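Local coordinates for transcriptional regulator (Rhodococcus jostii, PDB 5CYV), which is a MarR-family transcriptional regulator of p-hydroxycinnamate metabolism that binds p-coumaroyl-CoA and probably recognises DNA through a winged helix-turn-helix domain, at residues Leu30-Leu35 and Lys110-Ala115; Gly71-Leu76 and Val82-Asp87. One frame throughout, in Å; residues are numbered along the deposited sequence.

Contact 1 of 2, residues Leu30-Leu35 and Lys110-Ala115; sequences LVPTGL and KARVDA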
# COMPACT_ATOMS: atom_id res chain seq x y z
N LEU B 30 13.32 -3.00 9.13
CA LEU B 30 14.21 -1.85 9.20
C LEU B 30 14.55 -1.40 10.62
O LEU B 30 15.45 -0.56 10.77
CB LEU B 30 13.59 -0.65 8.46
CG LEU B 30 13.61 -0.79 6.94
CD1 LEU B 30 12.80 0.37 6.42
CD2 LEU B 30 15.03 -0.77 6.37
N VAL B 31 13.88 -1.93 11.67
CA VAL B 31 14.11 -1.47 13.06
C VAL B 31 15.62 -1.37 13.41
O VAL B 31 16.07 -0.32 13.90
CB VAL B 31 13.33 -2.33 14.05
CG1 VAL B 31 13.83 -2.01 15.45
CG2 VAL B 31 11.86 -1.99 13.89
N PRO B 32 16.46 -2.37 13.09
CA PRO B 32 17.89 -2.22 13.46
C PRO B 32 18.65 -1.10 12.75
O PRO B 32 19.72 -0.72 13.23
CB PRO B 32 18.51 -3.57 13.09
CG PRO B 32 17.35 -4.52 12.99
CD PRO B 32 16.15 -3.74 12.61
N THR B 33 18.12 -0.61 11.64
CA THR B 33 18.75 0.46 10.89
C THR B 33 18.33 1.84 11.34
O THR B 33 18.91 2.82 10.91
CB THR B 33 18.40 0.35 9.39
OG1 THR B 33 17.05 0.78 9.18
CG2 THR B 33 18.59 -1.08 8.86
N GLY B 34 17.27 1.89 12.13
CA GLY B 34 16.69 3.17 12.52
C GLY B 34 15.90 3.87 11.44
O GLY B 34 15.46 5.00 11.69
N LEU B 35 15.75 3.28 10.28
CA LEU B 35 15.02 3.87 9.17
C LEU B 35 13.58 3.37 9.24
O LEU B 35 13.29 2.37 9.92
CB LEU B 35 15.59 3.45 7.81
CG LEU B 35 17.08 3.85 7.66
CD1 LEU B 35 17.59 3.13 6.44
CD2 LEU B 35 17.19 5.34 7.50
N LYS B 110 18.88 -2.74 2.62
CA LYS B 110 18.26 -3.39 1.49
C LYS B 110 18.34 -4.92 1.64
O LYS B 110 17.43 -5.60 1.20
CB LYS B 110 18.93 -2.99 0.19
CG LYS B 110 18.13 -3.61 -0.97
CD LYS B 110 18.36 -2.86 -2.24
CE LYS B 110 18.07 -3.75 -3.45
NZ LYS B 110 16.76 -4.46 -3.44
N ALA B 111 19.40 -5.41 2.26
CA ALA B 111 19.48 -6.86 2.51
C ALA B 111 18.29 -7.28 3.42
O ALA B 111 17.63 -8.31 3.16
CB ALA B 111 20.80 -7.22 3.14
N ARG B 112 18.05 -6.53 4.48
CA ARG B 112 16.88 -6.80 5.36
C ARG B 112 15.56 -6.72 4.66
O ARG B 112 14.72 -7.62 4.79
CB ARG B 112 16.88 -5.81 6.56
CG ARG B 112 18.15 -5.98 7.43
CD ARG B 112 18.17 -4.86 8.53
NE ARG B 112 19.48 -4.85 9.14
CZ ARG B 112 19.91 -5.71 10.06
NH1 ARG B 112 19.09 -6.66 10.56
NH2 ARG B 112 21.19 -5.67 10.46
N VAL B 113 15.39 -5.67 3.87
CA VAL B 113 14.13 -5.48 3.17
C VAL B 113 13.93 -6.55 2.06
O VAL B 113 12.85 -7.13 2.00
CB VAL B 113 14.08 -4.04 2.59
CG1 VAL B 113 12.94 -3.91 1.65
CG2 VAL B 113 13.99 -3.01 3.76
N ASP B 114 14.99 -6.89 1.34
CA ASP B 114 14.91 -7.97 0.35
C ASP B 114 14.41 -9.29 1.02
O ASP B 114 13.54 -10.01 0.51
CB ASP B 114 16.28 -8.26 -0.32
CG ASP B 114 16.71 -7.21 -1.38
OD1 ASP B 114 15.91 -6.33 -1.70
OD2 ASP B 114 17.87 -7.33 -1.85
N ALA B 115 14.99 -9.60 2.17
CA ALA B 115 14.64 -10.87 2.81
C ALA B 115 13.23 -10.84 3.32
O ALA B 115 12.54 -11.91 3.25
CB ALA B 115 15.61 -11.14 3.98
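Next to the p-coumaroyl-CoA pocket of this MarR-type regulator, the turn that follows helix 11-30 rests on the long helix 100-121, and L30, P32 and T33 meet R112 and V113. CD2 of L30 lies 3.6 Å from CG2 of V113, the branch of the valine set anti to its carbonyl carbon, while the L30 side chain runs obliquely across it. V113 also touches the bound p-coumaroyl-CoA, so the turn packs directly against a residue of the pocket wall. Toward the surface R112 takes over: its chain, extended from CG to NE, carries the guanidinium under the proline ring, and P32 CB sits 3.9 Å above the plane, over its centre. CG of P32 comes within 3.7 Å of R112 NH1. The methyl CG2 of T33 lies alongside the arginine stem, the two chains running in opposing senses, 3.8 Å from R112 CD. D108, one turn earlier on the same helix, forms a salt bridge with R112 NE and so helps fix the arginine's position. T33 OG1, set between the backbone N and the carbonyl carbon (chi1 75°), donates to L30 O over 2.6 Å, in the carbonyl plane, and accepts from L35 N at 3.0 Å in an ST turn; L30 O also takes the backbone N of T33, so this carbonyl ties the turn together twice. Around the contact, T33 also packs on L105 and A109 of helix 100-121, and Y40 of helix 37-47 touches both L30 and V113, bringing three helices together at this turn.

Contact 2 of 2, residues Gly71-Leu76 and Val82-Asp87; sequences GLVDEL and VVRTLD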
# COMPACT_ATOMS: atom_id res chain seq x y z
N GLY B 71 11.79 16.93 5.12
CA GLY B 71 12.07 16.40 6.45
C GLY B 71 12.72 15.04 6.50
O GLY B 71 13.45 14.72 7.43
N LEU B 72 12.45 14.21 5.48
CA LEU B 72 13.12 12.94 5.35
C LEU B 72 14.61 13.14 5.07
O LEU B 72 15.44 12.46 5.66
CB LEU B 72 12.53 12.14 4.19
CG LEU B 72 11.03 11.90 4.30
CD1 LEU B 72 10.53 11.26 3.08
CD2 LEU B 72 10.74 10.95 5.51
N VAL B 73 14.90 14.07 4.16
CA VAL B 73 16.30 14.43 3.91
C VAL B 73 16.93 15.02 5.16
O VAL B 73 18.09 14.66 5.48
CB VAL B 73 16.43 15.37 2.70
CG1 VAL B 73 17.89 15.84 2.52
CG2 VAL B 73 15.87 14.65 1.43
N ASP B 74 16.19 15.85 5.92
CA ASP B 74 16.76 16.40 7.15
C ASP B 74 17.15 15.27 8.10
O ASP B 74 18.17 15.33 8.78
CB ASP B 74 15.77 17.34 7.86
CG ASP B 74 15.51 18.66 7.13
OD1 ASP B 74 16.27 19.06 6.22
OD2 ASP B 74 14.50 19.33 7.53
N GLU B 75 16.26 14.27 8.23
CA GLU B 75 16.52 13.14 9.11
C GLU B 75 17.79 12.40 8.68
O GLU B 75 18.65 12.08 9.51
CB GLU B 75 15.30 12.21 9.14
CG GLU B 75 15.53 10.96 9.91
CD GLU B 75 14.31 10.05 10.01
OE1 GLU B 75 14.51 8.92 10.50
OE2 GLU B 75 13.20 10.41 9.58
N LEU B 76 17.89 12.13 7.38
CA LEU B 76 19.04 11.40 6.91
C LEU B 76 20.28 12.23 7.03
O LEU B 76 21.37 11.67 7.32
CB LEU B 76 18.81 11.01 5.44
CG LEU B 76 17.69 9.97 5.22
CD1 LEU B 76 17.46 9.85 3.74
CD2 LEU B 76 18.09 8.59 5.77
N VAL B 82 23.15 11.27 4.24
CA VAL B 82 23.15 12.00 2.96
C VAL B 82 23.63 13.40 3.23
O VAL B 82 23.64 13.85 4.40
CB VAL B 82 21.74 12.08 2.27
CG1 VAL B 82 21.15 10.71 2.01
CG2 VAL B 82 20.72 12.91 3.12
N VAL B 83 24.03 14.10 2.17
CA VAL B 83 24.42 15.48 2.25
C VAL B 83 23.67 16.24 1.17
O VAL B 83 23.49 15.72 0.07
CB VAL B 83 25.95 15.67 2.04
CG1 VAL B 83 26.27 17.12 1.89
CG2 VAL B 83 26.69 15.16 3.25
N ARG B 84 23.22 17.44 1.47
CA ARG B 84 22.70 18.30 0.41
C ARG B 84 23.86 18.95 -0.29
O ARG B 84 24.64 19.73 0.34
CB ARG B 84 21.75 19.34 0.99
CG ARG B 84 20.46 18.77 1.55
CD ARG B 84 19.54 19.92 1.97
NE ARG B 84 18.14 19.49 2.14
CZ ARG B 84 17.58 19.18 3.31
NH1 ARG B 84 18.33 19.23 4.41
NH2 ARG B 84 16.29 18.86 3.39
N THR B 85 24.01 18.67 -1.58
CA THR B 85 25.11 19.20 -2.35
C THR B 85 24.62 19.86 -3.61
O THR B 85 23.39 20.02 -3.79
CB THR B 85 26.16 18.07 -2.64
OG1 THR B 85 27.34 18.62 -3.18
CG2 THR B 85 25.63 16.94 -3.57
N LEU B 86 25.54 20.29 -4.46
CA LEU B 86 25.14 20.95 -5.71
C LEU B 86 25.71 20.09 -6.78
O LEU B 86 26.83 19.62 -6.65
CB LEU B 86 25.65 22.41 -5.81
CG LEU B 86 25.18 23.32 -4.69
CD1 LEU B 86 25.86 24.66 -4.85
CD2 LEU B 86 23.65 23.53 -4.68
N ASP B 87 24.89 19.79 -7.79
CA ASP B 87 25.32 19.06 -8.96
C ASP B 87 26.57 19.71 -9.53
O ASP B 87 26.54 20.87 -9.92
CB ASP B 87 24.18 19.03 -9.98
CG ASP B 87 24.48 18.14 -11.21
OD1 ASP B 87 25.66 17.77 -11.45
OD2 ASP B 87 23.51 17.85 -11.97
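D74 and R84 meet in a salt bridge in which one carboxylate oxygen serves two nitrogens: OD1 of D74 lies 2.7 Å from NH1 and 2.8 Å from NH2 of R84. The approach is end-on and near the guanidinium plane; NH1 meets D74 OD1 nearly along its C-O bond, while NH2 comes from above the carboxylate plane. The N-H...O angles, 141° and 137°, are well bent because both donors converge on one atom. The carboxylate plane is turned 66° from that of the guanidinium. Over one guanidinium face sits CG1 of V73, 3.4 Å from R84 CZ, so a methyl lies on that face while the edge meets the charge. Deeper in, V82 points at the helix; its CG2 lies 3.6 Å from CB of L76 and 4.1 Å from CG1 of V73. In the next shell, E77 forms a second salt bridge with R84 NH1, and R84 NH2 gives a weak hydrogen bond to V70 O; the salt bridges to D74 and E77 probably limit the guanidinium's rotation. V42 of helix 37-47 backs V73 and L76, and I96 of strand 94-98 touches V73. Helix 70-78, in the position of the MarR recognition helix, thus packs on the first strand of the wing, 82-87, which pairs antiparallel with strand 94-98.

How the contacts relate
Contact 2 lies wholly between the two segments of contact 1 in sequence: the chain passes from 30-35 through helices 37-47 and 55-62 to helix 70-78 and strand 82-87, then through strand 94-98 to 110-115 on helix 100-121. They are about 20 Å apart, centre to centre, yet they touch, L35 CD2 lying 3.8 Å from L76 CD2. Helix 37-47 is common ground, with Y40 facing contact 1 and V42 facing contact 2. Contact 1 joins the turn after helix 11-30 to helix 100-121 beside the ligand-lining V113, and contact 2 joins the probable recognition helix to the wing, so the pocket-side turn and the probable DNA-reading unit are linked by direct packing.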